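Side-chain contact in halohydrin dehalogenase (Rhizobium radiobacter, PDB 4IY1), which converts vicinal halohydrins into epoxides with release of halide, and also opens epoxides with nucleophiles such as cyanide: residues 218-223 / 237-242. The protein carries 37 engineered substitutions. Numbering follows the deposited sequence.
Sequences GELVTF and FWLAGG. Engineered in segment 218-223: Thr-222 (natural residue Ala).
Leu-220 meets Phe-237 and Leu-239 where helix 214-225 packs on strand 236-239, the last strand of the parallel Rossmann-type sheet of this short-chain dehydrogenase/reductase relative. CB of Leu-220 points at the strand but stops short of it. The next bond sets CG opposite the backbone N (chi1 176°), and the two methyls fork from there. CD2 does most of the touching: it rests 3.9 Å from CB of Phe-237 and 4.1 Å from its CG, meeting the root of the ring obliquely. The same methyl lies 4.3 Å from CG of Leu-239, so it bridges the two residues that bracket Trp-238, whose CB points away from the helix. The other prong, Leu-220 CD1, lies 4.4 Å from Phe-237 CD1. The three touching side chains are all apolar and buried; Ile-173 of the adjacent strand touches both leucines, and Phe-223 of a second subunit packs on Leu-220, bringing the patch up to a subunit interface. Farther round the helix, engineered Thr-222 turns back on its own backbone: its OG1 donates to Gly-218 O at 2.8 Å, from the opposite face of that carbonyl's plane to Thr-222 N, which bonds the same oxygen at 3.0 Å.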
# COMPACT_ATOMS: atom_id res chain seq x y z
N GLY B 218 -15.50 -14.93 11.35
CA GLY B 218 -15.93 -16.24 10.83
C GLY B 218 -16.56 -16.27 9.46
O GLY B 218 -16.35 -17.21 8.67
N GLU B 219 -17.44 -15.31 9.17
CA GLU B 219 -18.11 -15.33 7.87
C GLU B 219 -17.05 -15.13 6.76
O GLU B 219 -17.14 -15.71 5.68
CB GLU B 219 -19.20 -14.24 7.80
CG GLU B 219 -20.35 -14.43 8.80
CD GLU B 219 -21.48 -15.26 8.24
OE1 GLU B 219 -21.30 -15.92 7.20
OE2 GLU B 219 -22.59 -15.18 8.78
N LEU B 220 -16.05 -14.30 7.03
CA LEU B 220 -15.05 -13.97 6.03
C LEU B 220 -14.17 -15.19 5.78
O LEU B 220 -14.02 -15.63 4.66
CB LEU B 220 -14.19 -12.79 6.48
CG LEU B 220 -13.05 -12.45 5.51
CD1 LEU B 220 -13.59 -12.15 4.11
CD2 LEU B 220 -12.22 -11.28 5.99
N VAL B 221 -13.64 -15.75 6.86
CA VAL B 221 -12.87 -16.98 6.80
C VAL B 221 -13.64 -17.99 5.94
O VAL B 221 -13.09 -18.58 5.01
CB VAL B 221 -12.65 -17.59 8.21
CG1 VAL B 221 -12.33 -19.09 8.10
CG2 VAL B 221 -11.54 -16.86 8.95
N THR B 222 -14.93 -18.15 6.22
CA THR B 222 -15.72 -19.20 5.58
C THR B 222 -16.02 -18.92 4.12
O THR B 222 -15.95 -19.82 3.28
CB THR B 222 -17.03 -19.45 6.34
OG1 THR B 222 -16.73 -19.81 7.71
CG2 THR B 222 -17.83 -20.57 5.70
N PHE B 223 -16.30 -17.66 3.78
CA PHE B 223 -16.39 -17.27 2.37
C PHE B 223 -15.07 -17.56 1.60
O PHE B 223 -15.09 -18.05 0.45
CB PHE B 223 -16.74 -15.78 2.27
CG PHE B 223 -16.79 -15.26 0.87
CD1 PHE B 223 -17.82 -15.63 0.02
CD2 PHE B 223 -15.84 -14.36 0.41
CE1 PHE B 223 -17.86 -15.18 -1.27
CE2 PHE B 223 -15.91 -13.84 -0.87
CZ PHE B 223 -16.93 -14.23 -1.71
N PHE B 237 -6.85 -8.82 4.00
CA PHE B 237 -8.14 -8.18 4.27
C PHE B 237 -8.03 -7.41 5.57
O PHE B 237 -7.57 -7.94 6.55
CB PHE B 237 -9.23 -9.24 4.44
CG PHE B 237 -9.42 -10.09 3.23
CD1 PHE B 237 -10.38 -9.77 2.29
CD2 PHE B 237 -8.59 -11.18 3.00
CE1 PHE B 237 -10.58 -10.57 1.19
CE2 PHE B 237 -8.76 -11.96 1.88
CZ PHE B 237 -9.74 -11.64 0.96
N TRP B 238 -8.29 -6.10 5.49
CA TRP B 238 -8.18 -5.22 6.66
C TRP B 238 -9.52 -5.13 7.34
O TRP B 238 -10.42 -4.40 6.87
CB TRP B 238 -7.68 -3.84 6.24
CG TRP B 238 -6.34 -3.88 5.51
CD1 TRP B 238 -6.10 -4.05 4.13
CD2 TRP B 238 -5.00 -3.83 6.12
NE1 TRP B 238 -4.74 -4.06 3.85
CE2 TRP B 238 -4.02 -3.92 5.00
CE3 TRP B 238 -4.52 -3.64 7.42
CZ2 TRP B 238 -2.65 -3.87 5.22
CZ3 TRP B 238 -3.13 -3.63 7.62
CH2 TRP B 238 -2.22 -3.73 6.55
N LEU B 239 -9.74 -6.09 8.25
CA LEU B 239 -11.00 -6.26 9.01
C LEU B 239 -10.96 -5.38 10.25
O LEU B 239 -10.68 -5.86 11.35
CB LEU B 239 -11.09 -7.71 9.51
CG LEU B 239 -12.30 -8.62 9.33
CD1 LEU B 239 -12.31 -9.77 10.33
CD2 LEU B 239 -13.65 -7.93 9.25
N ALA B 240 -11.13 -4.09 10.07
CA ALA B 240 -10.90 -3.16 11.17
C ALA B 240 -11.98 -2.05 11.25
O ALA B 240 -11.73 -0.98 11.80
CB ALA B 240 -9.49 -2.53 11.05
N GLY B 241 -13.14 -2.30 10.63
CA GLY B 241 -14.28 -1.36 10.68
C GLY B 241 -13.95 0.08 10.32
O GLY B 241 -14.60 1.01 10.80
N GLY B 242 -12.91 0.27 9.49
CA GLY B 242 -12.52 1.60 8.99
C GLY B 242 -11.51 2.30 9.88
O GLY B 242 -11.16 3.46 9.65